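Local coordinates for protein copper chaperone CopZ (Staphylococcus aureus, PDB 6FF2) that sequesters copper(I) inside the cell and delivers it to the copper-exporting P-type ATPase CopA, at residues His15-Val20 and Val35-Gly40. Sequence-based numbering, arbitrary orientation.
Sequences HCKSAV and VNLENG. With CU1 (copper (I) ion), chain D; CU1 (copper (I) ion), chain C; CU1 (copper (I) ion), chain F.
V35 fits between V20 and K17 of the copper-site helix, and this is where the contact is tightest. Its CG2 branch lies 3.7 Å from V20 CG1, the two side chains crossing at about a right angle; short, branched valines suit a buried helix-to-sheet interface. M11 and Y65 add cover around this pair.

K17 holds the more open side. With CG anti to the backbone N (chi1 165°) the chain runs extended past V35 in the opposite direction, CG 3.8 Å from V35 CB, until a bend at chi4 (77°) turns the ammonium back to the strand. There NZ donates to V35 O at 2.9 Å, in the carbonyl plane and on a lone pair. NZ also forms a salt bridge with E21, whose carboxylate accepts from V35 N. Lysine suits the place, its methylenes covering V35 and its charge meeting E21. L37 packs more loosely, CD2 4.1 Å from K17 CB, within an Asx turn in which N36 OD1 accepts from E38 N (2.8 Å).

C16, on the same helix, bridges two copper(I) ions through its soft SG, and H15 binds a third through its imidazole ND1, with C13 and the second subunit sharing in the cluster. In this ferredoxin-like heavy-metal-associated fold, the contact seats the N-terminal part of helix 14-25 on the last part of edge strand 30-36 and the start of the turn leading to strand 41-46.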
ATOM      1  N   HIS A  15      -2.630  -2.738   1.410  1.00 16.37           N
ATOM      2  CA  HIS A  15      -1.295  -2.353   1.867  1.00 16.68           C
ATOM      3  C   HIS A  15      -1.357  -1.342   3.035  1.00 16.63           C
ATOM      4  O   HIS A  15      -0.547  -1.437   3.977  1.00 17.80           O
ATOM      5  CB  HIS A  15      -0.504  -1.683   0.750  1.00 15.68           C
ATOM      6  CG  HIS A  15      -0.127  -2.588  -0.366  1.00 17.91           C
ATOM      7  ND1 HIS A  15      -0.526  -2.353  -1.658  1.00 19.14           N
ATOM      8  CD2 HIS A  15       0.670  -3.688  -0.396  1.00 20.49           C
ATOM      9  CE1 HIS A  15      -0.026  -3.298  -2.445  1.00 19.68           C
ATOM     10  NE2 HIS A  15       0.726  -4.100  -1.709  1.00 23.08           N
ATOM     11  N   CYS A  16      -2.317  -0.418   2.957  1.00 16.82           N
ATOM     12  CA  CYS A  16      -2.530   0.596   3.995  1.00 16.07           C
ATOM     13  C   CYS A  16      -2.971  -0.118   5.293  1.00 16.34           C
ATOM     14  O   CYS A  16      -2.421   0.123   6.387  1.00 17.74           O
ATOM     15  CB  CYS A  16      -3.587   1.618   3.621  1.00 17.66           C
ATOM     16  SG  CYS A  16      -3.109   2.680   2.231  1.00 17.75           S
ATOM     17  N   LYS A  17      -3.908  -1.022   5.137  1.00 15.99           N
ATOM     18  CA  LYS A  17      -4.384  -1.849   6.256  1.00 18.25           C
ATOM     19  C   LYS A  17      -3.230  -2.566   6.921  1.00 17.94           C
ATOM     20  O   LYS A  17      -3.078  -2.566   8.165  1.00 17.46           O
ATOM     21  CB  LYS A  17      -5.476  -2.774   5.811  1.00 18.14           C
ATOM     22  CG  LYS A  17      -5.826  -3.931   6.746  1.00 20.39           C
ATOM     23  CD  LYS A  17      -7.119  -4.536   6.250  1.00 23.78           C
ATOM     24  CE  LYS A  17      -7.482  -5.818   6.963  1.00 29.55           C
ATOM     25  NZ  LYS A  17      -8.028  -5.563   8.311  1.00 34.59           N
ATOM     26  N   SER A  18      -2.396  -3.230   6.150  1.00 18.41           N
ATOM     27  CA  SER A  18      -1.319  -3.985   6.699  1.00 17.84           C
ATOM     28  C   SER A  18      -0.350  -3.094   7.457  1.00 17.88           C
ATOM     29  O   SER A  18       0.123  -3.438   8.554  1.00 19.34           O
ATOM     30  CB  SER A  18      -0.630  -4.736   5.575  1.00 23.28           C
ATOM     31  OG  SER A  18       0.423  -5.430   6.119  1.00 31.74           O
ATOM     32  N   ALA A  19      -0.040  -1.941   6.880  1.00 16.06           N
ATOM     33  CA  ALA A  19       0.912  -1.037   7.479  1.00 17.31           C
ATOM     34  C   ALA A  19       0.409  -0.481   8.832  1.00 15.99           C
ATOM     35  O   ALA A  19       1.214  -0.295   9.755  1.00 17.64           O
ATOM     36  CB  ALA A  19       1.231   0.119   6.534  1.00 17.78           C
ATOM     37  N   VAL A  20      -0.865  -0.100   8.856  1.00 16.26           N
ATOM     38  CA  VAL A  20      -1.483   0.458  10.084  1.00 15.27           C
ATOM     39  C   VAL A  20      -1.517  -0.644  11.137  1.00 15.25           C
ATOM     40  O   VAL A  20      -1.093  -0.400  12.304  1.00 14.35           O
ATOM     41  CB  VAL A  20      -2.830   1.076   9.736  1.00 15.07           C
ATOM     42  CG1 VAL A  20      -3.632   1.370  11.011  1.00 15.30           C
ATOM     43  CG2 VAL A  20      -2.633   2.381   8.954  1.00 16.39           C
ATOM     44  N   VAL A  35      -8.257  -2.927  11.071  1.00 15.36           N
ATOM     45  CA  VAL A  35      -8.659  -1.860  10.179  1.00 15.36           C
ATOM     46  C   VAL A  35      -9.880  -2.281   9.379  1.00 15.43           C
ATOM     47  O   VAL A  35      -9.871  -3.347   8.728  1.00 18.42           O
ATOM     48  CB  VAL A  35      -7.537  -1.509   9.191  1.00 14.86           C
ATOM     49  CG1 VAL A  35      -8.086  -0.586   8.076  1.00 17.18           C
ATOM     50  CG2 VAL A  35      -6.324  -0.920   9.973  1.00 17.41           C
ATOM     51  N   ASN A  36     -10.898  -1.450   9.380  1.00 16.92           N
ATOM     52  CA  ASN A  36     -12.024  -1.578   8.431  1.00 17.02           C
ATOM     53  C   ASN A  36     -11.825  -0.556   7.335  1.00 17.17           C
ATOM     54  O   ASN A  36     -12.054   0.622   7.525  1.00 20.16           O
ATOM     55  CB  ASN A  36     -13.368  -1.369   9.120  1.00 19.40           C
ATOM     56  CG  ASN A  36     -14.544  -1.476   8.202  1.00 21.31           C
ATOM     57  OD1 ASN A  36     -14.407  -1.435   7.006  1.00 26.36           O
ATOM     58  ND2 ASN A  36     -15.723  -1.564   8.768  1.00 23.25           N
ATOM     59  N   LEU A  37     -11.398  -1.016   6.163  1.00 19.33           N
ATOM     60  CA  LEU A  37     -11.094  -0.089   5.061  1.00 21.16           C
ATOM     61  C   LEU A  37     -12.323   0.610   4.540  1.00 23.18           C
ATOM     62  O   LEU A  37     -12.224   1.711   4.006  1.00 25.78           O
ATOM     63  CB  LEU A  37     -10.410  -0.837   3.900  1.00 20.11           C
ATOM     64  CG  LEU A  37      -8.962  -1.204   4.147  1.00 20.40           C
ATOM     65  CD1 LEU A  37      -8.502  -2.089   2.998  1.00 22.06           C
ATOM     66  CD2 LEU A  37      -8.062   0.012   4.290  1.00 20.74           C
ATOM     67  N   GLU A  38     -13.482  -0.018   4.724  1.00 22.60           N
ATOM     68  CA  GLU A  38     -14.743   0.505   4.157  1.00 28.43           C
ATOM     69  C   GLU A  38     -15.225   1.739   4.916  1.00 28.03           C
ATOM     70  O   GLU A  38     -15.818   2.601   4.317  1.00 36.04           O
ATOM     71  CB  GLU A  38     -15.848  -0.531   4.165  1.00 32.16           C
ATOM     72  CG  GLU A  38     -15.567  -1.839   3.440  1.00 37.48           C
ATOM     73  CD  GLU A  38     -16.799  -2.740   3.412  1.00 41.99           C
ATOM     74  OE1 GLU A  38     -17.602  -2.697   4.392  1.00 52.77           O
ATOM     75  OE2 GLU A  38     -16.965  -3.483   2.409  1.00 56.99           O
ATOM     76  N   ASN A  39     -14.927   1.844   6.217  1.00 25.67           N
ATOM     77  CA  ASN A  39     -15.318   3.061   6.948  1.00 24.73           C
ATOM     78  C   ASN A  39     -14.204   3.815   7.624  1.00 20.49           C
ATOM     79  O   ASN A  39     -14.453   4.842   8.224  1.00 24.94           O
ATOM     80  CB  ASN A  39     -16.433   2.780   7.976  1.00 26.41           C
ATOM     81  CG  ASN A  39     -16.033   1.760   9.043  1.00 23.39           C
ATOM     82  OD1 ASN A  39     -14.858   1.425   9.178  1.00 25.95           O
ATOM     83  ND2 ASN A  39     -17.025   1.301   9.850  1.00 30.31           N
ATOM     84  N   GLY A  40     -12.968   3.372   7.483  1.00 18.12           N
ATOM     85  CA  GLY A  40     -11.825   4.021   8.099  1.00 17.37           C
ATOM     86  C   GLY A  40     -11.668   3.813   9.591  1.00 18.09           C
ATOM     87  O   GLY A  40     -10.767   4.428  10.231  1.00 18.70           O
TER
HETATM   88 CU   CU1 D 102      -2.021  -1.165  -2.315  0.80 22.10          CU
HETATM   89 CU   CU1 C 101      -3.073   1.670   0.267  1.00 18.74          CU
HETATM   90 CU   CU1 F 104      -0.873   2.687   1.241  0.80 22.93          CU